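Local coordinates for protein uric acid oxidase (PDB 1VAY) that catalyses the oxidation of uric acid to 5-hydroxyisourate, the first step on the way to (S)-allantoin, at residues T149-H154 with T207-L212; D169-T174 with K240-V245; V15-V20 with Q30-T35. All blocks are in the same frame, centred on the assembly; numbering follows the deposited sequence.

Contact 1: residues T149-H154 with T207-L212; sequences TGSEFH and THSLAL. With AZA (8-azaxanthine), chain I.
S151 and S209 make a single backbone bridge between two loops, their CA atoms 4.5 Å apart. On one side of it S209 N donates to G150 O, and on the other E152 N gives a short bond of 2.6 Å to S209 O. S151 CA also directs a C-H at S209 O. The main side-chain bond is between H208 NE2 and E152 OE2, 2.6 Å long and almost straight at 176°. The carboxylate oxygen lies in the plane of the imidazole and is met on its anti side, although the two planes are 68° apart. H208 CG stands anti to its own N (chi1 -179°), which also brings ND1 to 3.6 Å from G150 CA. E152 OE1 takes H154 NE2 from above the carboxylate plane, and L210 CD2 rests 4.1 Å from E152 CB. Water 1 is bonded to S151 OG, S209 OG and E152 O; S151 OG also bonds R170 NE, and S209 OG bonds T215 OG1. Water 2 joins H154 N to L210 O. F153 turns one ring face to 8-azaxanthine, whose N3 lies 3.3 Å above the ring plane over its centre, while A211 CB sits at the ring edge. L212 N, just after the N-cap residue A211, donates nearly straight to ligand O2 at 2.8 Å. N51 of the second subunit bonds H154 O and L210 O. Two imidazole donors on one carboxylate would probably favour its ionised form, and the bridged loops present an aromatic face and a backbone N-H to the ligand.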
loop_
_atom_site.group_PDB
_atom_site.type_symbol
_atom_site.label_atom_id
_atom_site.label_comp_id
_atom_site.label_asym_id
_atom_site.label_seq_id
_atom_site.Cartn_x
_atom_site.Cartn_y
_atom_site.Cartn_z
ATOM N N THR A 149 7.205 28.733 -4.035
ATOM C CA THR A 149 7.988 29.832 -3.487
ATOM C C THR A 149 7.172 30.428 -2.344
ATOM O O THR A 149 6.106 29.910 -2.008
ATOM C CB THR A 149 8.297 30.905 -4.563
ATOM O OG1 THR A 149 9.324 31.781 -4.081
ATOM C CG2 THR A 149 7.044 31.717 -4.904
ATOM N N GLY A 150 7.664 31.499 -1.739
ATOM C CA GLY A 150 6.938 32.093 -0.631
ATOM C C GLY A 150 7.085 31.217 0.595
ATOM O O GLY A 150 6.142 31.044 1.375
ATOM N N SER A 151 8.275 30.639 0.744
ATOM C CA SER A 151 8.602 29.772 1.869
ATOM C C SER A 151 10.079 29.931 2.188
ATOM O O SER A 151 10.933 29.855 1.294
ATOM C CB SER A 151 8.302 28.300 1.543
ATOM O OG SER A 151 8.669 27.438 2.622
ATOM N N GLU A 152 10.370 30.158 3.468
ATOM C CA GLU A 152 11.731 30.333 3.942
ATOM C C GLU A 152 11.948 29.499 5.199
ATOM O O GLU A 152 10.990 29.039 5.820
ATOM C CB GLU A 152 11.988 31.798 4.295
ATOM C CG GLU A 152 11.762 32.797 3.169
ATOM C CD GLU A 152 12.101 34.226 3.586
ATOM O OE1 GLU A 152 13.180 34.432 4.185
ATOM O OE2 GLU A 152 11.295 35.143 3.308
ATOM N N PHE A 153 13.217 29.301 5.553
ATOM C CA PHE A 153 13.599 28.590 6.768
ATOM C C PHE A 153 15.024 28.965 7.133
ATOM O O PHE A 153 15.988 28.473 6.538
ATOM C CB PHE A 153 13.511 27.066 6.628
ATOM C CG PHE A 153 13.662 26.340 7.946
ATOM C CD1 PHE A 153 12.790 26.607 9.004
ATOM C CD2 PHE A 153 14.684 25.411 8.143
ATOM C CE1 PHE A 153 12.932 25.958 10.243
ATOM C CE2 PHE A 153 14.838 24.755 9.379
ATOM C CZ PHE A 153 13.957 25.031 10.430
ATOM N N HIS A 154 15.147 29.842 8.120
ATOM C CA HIS A 154 16.446 30.307 8.575
ATOM C C HIS A 154 16.365 30.756 10.030
ATOM O O HIS A 154 15.274 30.892 10.589
ATOM C CB HIS A 154 16.921 31.465 7.686
ATOM C CG HIS A 154 15.875 32.510 7.439
ATOM N ND1 HIS A 154 15.504 33.437 8.390
ATOM C CD2 HIS A 154 15.120 32.773 6.346
ATOM C CE1 HIS A 154 14.567 34.227 7.894
ATOM N NE2 HIS A 154 14.316 33.846 6.654
ATOM N N THR A 207 -0.058 32.606 3.328
ATOM C CA THR A 207 0.906 32.909 4.381
ATOM C C THR A 207 2.340 32.800 3.878
ATOM O O THR A 207 2.757 31.731 3.429
ATOM C CB THR A 207 0.776 31.929 5.569
ATOM O OG1 THR A 207 -0.567 31.926 6.059
ATOM C CG2 THR A 207 1.718 32.330 6.693
ATOM N N HIS A 208 3.102 33.891 3.949
ATOM C CA HIS A 208 4.493 33.825 3.527
ATOM C C HIS A 208 5.188 33.043 4.635
ATOM O O HIS A 208 5.519 33.596 5.684
ATOM C CB HIS A 208 5.119 35.207 3.420
ATOM C CG HIS A 208 6.541 35.163 2.966
ATOM N ND1 HIS A 208 6.896 34.816 1.680
ATOM C CD2 HIS A 208 7.699 35.303 3.652
ATOM C CE1 HIS A 208 8.212 34.738 1.596
ATOM N NE2 HIS A 208 8.723 35.027 2.780
ATOM N N SER A 209 5.414 31.757 4.385
ATOM C CA SER A 209 5.990 30.852 5.372
ATOM C C SER A 209 7.447 30.991 5.784
ATOM O O SER A 209 8.345 30.952 4.946
ATOM C CB SER A 209 5.757 29.412 4.921
ATOM O OG SER A 209 6.231 28.510 5.897
ATOM N N LEU A 210 7.668 31.135 7.092
ATOM C CA LEU A 210 9.013 31.227 7.647
ATOM C C LEU A 210 9.342 29.870 8.267
ATOM O O LEU A 210 10.479 29.613 8.675
ATOM C CB LEU A 210 9.101 32.329 8.709
ATOM C CG LEU A 210 8.981 33.773 8.195
ATOM C CD1 LEU A 210 9.217 34.760 9.336
ATOM C CD2 LEU A 210 10.005 34.007 7.097
ATOM N N ALA A 211 8.330 29.008 8.325
ATOM C CA ALA A 211 8.467 27.659 8.865
ATOM C C ALA A 211 7.133 26.913 8.774
ATOM O O ALA A 211 6.062 27.518 8.882
ATOM C CB ALA A 211 8.940 27.717 10.314
ATOM N N LEU A 212 7.193 25.600 8.572
ATOM C CA LEU A 212 5.968 24.817 8.472
ATOM C C LEU A 212 5.158 25.039 9.755
ATOM O O LEU A 212 3.927 25.028 9.728
ATOM C CB LEU A 212 6.282 23.328 8.296
ATOM C CG LEU A 212 5.294 22.515 7.444
ATOM C CD1 LEU A 212 5.580 21.027 7.615
ATOM C CD2 LEU A 212 3.868 22.815 7.843
HETATM N N1 AZA I . 10.519 23.359 10.070
HETATM C C2 AZA I . 10.595 23.831 8.780
HETATM O O2 AZA I . 9.745 24.569 8.333
HETATM N N3 AZA I . 11.639 23.455 7.996
HETATM C C4 AZA I . 12.572 22.649 8.480
HETATM C C5 AZA I . 12.521 22.165 9.765
HETATM C C6 AZA I . 11.427 22.518 10.669
HETATM O O6 AZA I . 11.262 22.154 11.833
HETATM N N7 AZA I . 13.586 21.389 9.954
HETATM N N8 AZA I . 14.230 21.442 8.772
HETATM N N9 AZA I . 13.641 22.203 7.843
HETATM O O HOH W 1 8.699 27.667 5.230
HETATM O O HOH W 2 12.723 31.151 8.365
#

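Contact 2: residues D169-T174 with K240-V245. With AZA (8-azaxanthine), chain I.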
loop_
_atom_site.group_PDB
_atom_site.type_symbol
_atom_site.label_atom_id
_atom_site.label_comp_id
_atom_site.label_asym_id
_atom_site.label_seq_id
_atom_site.Cartn_x
_atom_site.Cartn_y
_atom_site.Cartn_z
ATOM N N ASP A 169 14.171 30.886 -0.074
ATOM C CA ASP A 169 13.342 30.507 -1.214
ATOM C C ASP A 169 13.407 28.991 -1.353
ATOM O O ASP A 169 14.445 28.430 -1.723
ATOM C CB ASP A 169 13.852 31.184 -2.493
ATOM C CG ASP A 169 12.811 31.191 -3.624
ATOM O OD1 ASP A 169 11.891 30.344 -3.631
ATOM O OD2 ASP A 169 12.928 32.045 -4.528
ATOM N N ARG A 170 12.301 28.328 -1.042
ATOM C CA ARG A 170 12.251 26.877 -1.122
ATOM C C ARG A 170 10.819 26.410 -1.370
ATOM O O ARG A 170 9.869 27.191 -1.256
ATOM C CB ARG A 170 12.738 26.262 0.190
ATOM C CG ARG A 170 11.760 26.482 1.336
ATOM C CD ARG A 170 12.085 25.648 2.557
ATOM N NE ARG A 170 11.053 25.806 3.577
ATOM C CZ ARG A 170 11.038 25.167 4.741
ATOM N NH1 ARG A 170 12.009 24.311 5.059
ATOM N NH2 ARG A 170 10.044 25.379 5.589
ATOM N N ILE A 171 10.669 25.135 -1.710
ATOM C CA ILE A 171 9.350 24.556 -1.928
ATOM C C ILE A 171 8.821 24.073 -0.586
ATOM O O ILE A 171 9.580 23.570 0.240
ATOM C CB ILE A 171 9.403 23.336 -2.901
ATOM C CG1 ILE A 171 9.446 23.823 -4.354
ATOM C CG2 ILE A 171 8.196 22.431 -2.686
ATOM C CD1 ILE A 171 9.373 22.716 -5.386
ATOM N N LEU A 172 7.527 24.252 -0.354
ATOM C CA LEU A 172 6.913 23.774 0.880
ATOM C C LEU A 172 5.738 22.898 0.472
ATOM O O LEU A 172 4.727 23.395 -0.037
ATOM C CB LEU A 172 6.414 24.931 1.749
ATOM C CG LEU A 172 5.784 24.482 3.075
ATOM C CD1 LEU A 172 6.852 23.788 3.917
ATOM C CD2 LEU A 172 5.208 25.674 3.825
ATOM N N ALA A 173 5.878 21.595 0.690
ATOM C CA ALA A 173 4.840 20.643 0.326
ATOM C C ALA A 173 4.470 19.786 1.521
ATOM O O ALA A 173 5.339 19.385 2.291
ATOM C CB ALA A 173 5.331 19.760 -0.816
ATOM N N THR A 174 3.182 19.486 1.662
ATOM C CA THR A 174 2.721 18.676 2.785
ATOM C C THR A 174 1.400 17.988 2.468
ATOM O O THR A 174 0.773 18.251 1.440
ATOM C CB THR A 174 2.536 19.571 4.051
ATOM O OG1 THR A 174 2.205 18.759 5.181
ATOM C CG2 THR A 174 1.416 20.594 3.830
ATOM N N LYS A 240 7.228 17.293 3.166
ATOM C CA LYS A 240 7.630 16.435 2.058
ATOM C C LYS A 240 8.727 17.131 1.280
ATOM O O LYS A 240 8.476 17.933 0.380
ATOM C CB LYS A 240 6.414 16.137 1.178
ATOM C CG LYS A 240 5.145 15.881 2.007
ATOM C CD LYS A 240 4.226 14.849 1.385
ATOM C CE LYS A 240 3.823 15.201 -0.032
ATOM N NZ LYS A 240 3.137 14.033 -0.646
ATOM N N HIS A 241 9.959 16.815 1.649
ATOM C CA HIS A 241 11.109 17.441 1.038
ATOM C C HIS A 241 11.273 17.263 -0.461
ATOM O O HIS A 241 11.132 16.164 -1.003
ATOM C CB HIS A 241 12.375 17.003 1.771
ATOM C CG HIS A 241 12.380 17.400 3.216
ATOM N ND1 HIS A 241 11.972 16.552 4.224
ATOM C CD2 HIS A 241 12.641 18.588 3.810
ATOM C CE1 HIS A 241 11.977 17.203 5.374
ATOM N NE2 HIS A 241 12.378 18.440 5.150
ATOM N N HIS A 242 11.522 18.395 -1.111
ATOM C CA HIS A 242 11.765 18.495 -2.539
ATOM C C HIS A 242 13.135 19.149 -2.559
ATOM O O HIS A 242 13.258 20.358 -2.373
ATOM C CB HIS A 242 10.733 19.412 -3.219
ATOM C CG HIS A 242 9.409 18.757 -3.458
ATOM N ND1 HIS A 242 8.648 18.225 -2.440
ATOM C CD2 HIS A 242 8.737 18.498 -4.606
ATOM C CE1 HIS A 242 7.568 17.661 -2.951
ATOM N NE2 HIS A 242 7.599 17.813 -4.263
ATOM N N PHE A 243 14.169 18.342 -2.752
ATOM C CA PHE A 243 15.523 18.861 -2.764
ATOM C C PHE A 243 15.909 19.498 -4.088
ATOM O O PHE A 243 15.750 18.896 -5.147
ATOM C CB PHE A 243 16.498 17.738 -2.418
ATOM C CG PHE A 243 16.302 17.182 -1.036
ATOM C CD1 PHE A 243 16.796 17.858 0.076
ATOM C CD2 PHE A 243 15.578 16.008 -0.841
ATOM C CE1 PHE A 243 16.572 17.375 1.362
ATOM C CE2 PHE A 243 15.347 15.513 0.443
ATOM C CZ PHE A 243 15.843 16.197 1.546
ATOM N N LEU A 244 16.403 20.729 -4.022
ATOM C CA LEU A 244 16.847 21.432 -5.217
ATOM C C LEU A 244 18.098 20.678 -5.672
ATOM O O LEU A 244 19.109 20.673 -4.981
ATOM C CB LEU A 244 17.192 22.878 -4.867
ATOM C CG LEU A 244 17.582 23.817 -6.009
ATOM C CD1 LEU A 244 16.394 24.024 -6.944
ATOM C CD2 LEU A 244 18.037 25.149 -5.425
ATOM N N VAL A 245 18.027 20.029 -6.827
ATOM C CA VAL A 245 19.156 19.250 -7.323
ATOM C C VAL A 245 20.380 20.086 -7.702
ATOM O O VAL A 245 20.260 21.151 -8.304
ATOM C CB VAL A 245 18.718 18.394 -8.535
ATOM C CG1 VAL A 245 19.887 17.552 -9.046
ATOM C CG2 VAL A 245 17.544 17.498 -8.129
HETATM N N1 AZA I . 10.519 23.359 10.070
HETATM C C2 AZA I . 10.595 23.831 8.780
HETATM O O2 AZA I . 9.745 24.569 8.333
HETATM N N3 AZA I . 11.639 23.455 7.996
HETATM C C4 AZA I . 12.572 22.649 8.480
HETATM C C5 AZA I . 12.521 22.165 9.765
HETATM C C6 AZA I . 11.427 22.518 10.669
HETATM O O6 AZA I . 11.262 22.154 11.833
HETATM N N7 AZA I . 13.586 21.389 9.954
HETATM N N8 AZA I . 14.230 21.442 8.772
HETATM N N9 AZA I . 13.641 22.203 7.843
HETATM O O HOH W 3 10.759 21.074 0.284
HETATM O O HOH W 4 12.643 22.963 -1.611
HETATM O O HOH W 5 8.379 20.422 1.542
#
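A173 and K240 are joined by the one direct backbone bond of this contact, K240 N to A173 O at 3.0 Å. Further along, the two segments draw apart, to 6.6 Å between the CA atoms of I171 and H242, and water takes over. Water 3 donates to I171 O and accepts from H242 N; water 4 accepts from I171 N and donates to H242 O. Water 5 likewise links A173 N with K240 O. In this way three bridging waters serve backbone groups on both segments.

Van der Waals contact centres on the H242 ring. I171 CG2 lies over one face of it, 3.9 Å from H242 CG, and A173 CB comes to 3.7 Å from H242 CE1. The ring's rotation is fixed by ND1, which donates to K240 O at 2.8 Å with that oxygen in the ring plane. K240 CG lies 3.8 Å from T174 CA, and the K240 amine forms a salt bridge with D175.

Charged and ligand contacts lie toward the substrate site. The R170 chain, extended from CG to NE, carries the guanidinium to the ligand, where NH2 gives a bond of 2.9 Å to 8-azaxanthine O2, which meets the guanidinium at its edge. K12 of the second subunit packs on H241. Strands 172-182 and 230-244 are antiparallel neighbours in the sheet of the uricase T-fold, here separated by bridging waters beside the urate-binding R170 and the charge-relay H241, in a site shared between subunits.

Contact 3: residues V15-V20 with Q30-T35; sequences VRLVKV and QDLNVT
V15 and V34 form a hydrogen-bonded pair of this antiparallel ladder: V15 N donates to V34 O at 2.7 Å, and V34 N returns a bond to V15 O. L17 with L32 and K19 with Q30 are paired the same way, L17 N reaching L32 O and K19 N reaching Q30 O, each at 2.8 Å, with L32 N returning to L17 O and Q30 N to K19 O. Every N-H and C=O of these six residues that faces across the ladder is therefore used. Between these pairs R16 stands across from N33 and V18 from D31. D31 and N33 turn their backbones outward to bond F103 and Q101 of strand 93-107, and R16 O is bonded by Y65. V18 and K19 also pair with a strand of the third subunit, so the sheet runs on across the interface.

R16 bends at chi2 and chi3 (-74° and -70°), bringing its guanidinium back over the sheet to D31. NH2 makes the salt bridge, 2.6 Å to D31 OD1 and nearly along that C-O axis, while NH1 adds weak bonds to both carboxylate oxygens. NH2 also bonds weakly to L32 O at 3.0 Å, a second donor on an oxygen already held by L17 N. W105 donates to D31 OD2. V18 CG2 packs 3.6 Å from D31 OD1. On the other face, L17 CD1 and L32 CD1 are 4.4 Å apart beside F72. K19 NZ reaches V20 O at 3.1 Å, with a long, weak ion pair to E257 of the third subunit. A methionine in place of R16 would probably leave the buried D31 carboxylate without its counter-charge, facing the acceptor L17 O at 3.3 Å from OD1. With R16 and W105 both engaged, D31 is likely to be ionised, its charge balanced within the sheet.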
loop_
_atom_site.group_PDB
_atom_site.type_symbol
_atom_site.label_atom_id
_atom_site.label_comp_id
_atom_site.label_asym_id
_atom_site.label_seq_id
_atom_site.Cartn_x
_atom_site.Cartn_y
_atom_site.Cartn_z
ATOM N N VAL A 15 -16.658 -0.992 7.285
ATOM C CA VAL A 15 -17.838 -1.512 6.609
ATOM C C VAL A 15 -18.055 -0.547 5.443
ATOM O O VAL A 15 -18.498 0.585 5.649
ATOM C CB VAL A 15 -19.085 -1.488 7.550
ATOM C CG1 VAL A 15 -20.341 -1.826 6.769
ATOM C CG2 VAL A 15 -18.911 -2.488 8.678
ATOM N N ARG A 16 -17.728 -0.987 4.229
ATOM C CA ARG A 16 -17.868 -0.149 3.037
ATOM C C ARG A 16 -19.315 -0.045 2.582
ATOM O O ARG A 16 -19.898 -1.028 2.124
ATOM C CB ARG A 16 -16.999 -0.704 1.902
ATOM C CG ARG A 16 -15.504 -0.553 2.154
ATOM C CD ARG A 16 -15.030 0.898 1.992
ATOM N NE ARG A 16 -15.056 1.338 0.597
ATOM C CZ ARG A 16 -16.058 2.007 0.029
ATOM N NH1 ARG A 16 -15.979 2.349 -1.252
ATOM N NH2 ARG A 16 -17.128 2.353 0.739
ATOM N N LEU A 17 -19.875 1.159 2.690
ATOM C CA LEU A 17 -21.268 1.411 2.332
ATOM C C LEU A 17 -21.441 2.449 1.236
ATOM O O LEU A 17 -20.769 3.477 1.229
ATOM C CB LEU A 17 -22.040 1.851 3.589
ATOM C CG LEU A 17 -23.439 2.506 3.579
ATOM C CD1 LEU A 17 -23.317 3.976 3.275
ATOM C CD2 LEU A 17 -24.358 1.821 2.581
ATOM N N VAL A 18 -22.338 2.163 0.298
ATOM C CA VAL A 18 -22.638 3.088 -0.785
ATOM C C VAL A 18 -24.155 3.256 -0.822
ATOM O O VAL A 18 -24.894 2.278 -0.972
ATOM C CB VAL A 18 -22.140 2.571 -2.163
ATOM C CG1 VAL A 18 -22.729 3.421 -3.280
ATOM C CG2 VAL A 18 -20.618 2.646 -2.232
ATOM N N LYS A 19 -24.610 4.496 -0.666
ATOM C CA LYS A 19 -26.037 4.795 -0.661
ATOM C C LYS A 19 -26.453 5.601 -1.877
ATOM O O LYS A 19 -26.047 6.749 -2.050
ATOM C CB LYS A 19 -26.423 5.575 0.602
ATOM C CG LYS A 19 -27.912 5.956 0.671
ATOM C CD LYS A 19 -28.813 4.715 0.674
ATOM C CE LYS A 19 -30.282 5.069 0.890
ATOM N NZ LYS A 19 -30.813 5.985 -0.160
ATOM N N VAL A 20 -27.270 4.996 -2.727
ATOM C CA VAL A 20 -27.728 5.701 -3.908
ATOM C C VAL A 20 -29.108 6.268 -3.633
ATOM O O VAL A 20 -29.984 5.569 -3.141
ATOM C CB VAL A 20 -27.818 4.769 -5.129
ATOM C CG1 VAL A 20 -28.309 5.555 -6.337
ATOM C CG2 VAL A 20 -26.462 4.145 -5.405
ATOM N N GLN A 30 -23.555 8.582 -1.897
ATOM C CA GLN A 30 -22.930 8.785 -0.594
ATOM C C GLN A 30 -22.095 7.525 -0.369
ATOM O O GLN A 30 -22.627 6.420 -0.318
ATOM C CB GLN A 30 -23.985 8.951 0.509
ATOM C CG GLN A 30 -24.802 10.237 0.391
ATOM C CD GLN A 30 -25.889 10.335 1.454
ATOM O OE1 GLN A 30 -25.761 11.070 2.430
ATOM N NE2 GLN A 30 -26.958 9.576 1.271
ATOM N N ASP A 31 -20.787 7.702 -0.246
ATOM C CA ASP A 31 -19.853 6.587 -0.086
ATOM C C ASP A 31 -19.100 6.706 1.234
ATOM O O ASP A 31 -18.408 7.693 1.465
ATOM C CB ASP A 31 -18.865 6.612 -1.252
ATOM C CG ASP A 31 -18.131 5.303 -1.446
ATOM O OD1 ASP A 31 -18.100 4.473 -0.514
ATOM O OD2 ASP A 31 -17.569 5.113 -2.550
ATOM N N LEU A 32 -19.219 5.696 2.089
ATOM C CA LEU A 32 -18.552 5.724 3.389
ATOM C C LEU A 32 -17.846 4.426 3.780
ATOM O O LEU A 32 -18.203 3.340 3.337
ATOM C CB LEU A 32 -19.564 6.042 4.497
ATOM C CG LEU A 32 -20.464 7.275 4.428
ATOM C CD1 LEU A 32 -21.456 7.213 5.590
ATOM C CD2 LEU A 32 -19.636 8.547 4.500
ATOM N N ASN A 33 -16.833 4.566 4.621
ATOM C CA ASN A 33 -16.104 3.430 5.162
ATOM C C ASN A 33 -16.395 3.655 6.647
ATOM O O ASN A 33 -15.860 4.575 7.260
ATOM C CB ASN A 33 -14.614 3.553 4.872
ATOM C CG ASN A 33 -13.844 2.310 5.252
ATOM O OD1 ASN A 33 -12.614 2.328 5.335
ATOM N ND2 ASN A 33 -14.561 1.218 5.484
ATOM N N VAL A 34 -17.267 2.826 7.210
ATOM C CA VAL A 34 -17.701 2.978 8.596
ATOM C C VAL A 34 -17.118 1.987 9.607
ATOM O O VAL A 34 -16.989 0.801 9.328
ATOM C CB VAL A 34 -19.251 2.880 8.665
ATOM C CG1 VAL A 34 -19.745 3.240 10.056
ATOM C CG2 VAL A 34 -19.882 3.780 7.603
ATOM N N THR A 35 -16.784 2.493 10.792
ATOM C CA THR A 35 -16.264 1.658 11.862
ATOM C C THR A 35 -17.079 1.900 13.124
ATOM O O THR A 35 -17.303 3.046 13.526
ATOM C CB THR A 35 -14.797 1.953 12.160
ATOM O OG1 THR A 35 -13.993 1.515 11.060
ATOM C CG2 THR A 35 -14.359 1.215 13.418
#

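Contacts 1 and 2 lie side by side, centres 11 Å apart, and meet the same 8-azaxanthine. A probable hydrogen bond of 3.0 Å from T149 OG1 to D169 OD1 joins them alongside the S151-R170 bond, so the loop carrying F153 also positions the arginine that holds the ligand. Q213 of the same chain and T57 of the second subunit complete the ligand's hydrogen bonds. Contact 3 lies on the opposite side of the chain's centre, its own centre about 39 Å from that of contact 1 and 36 Å from that of contact 2. Assembly brings it back: V18 and V20 of the third subunit pack on H242 and I171, and the V15 side chain is about 11 Å from a bound 8-azaxanthine, near charge-relay K12.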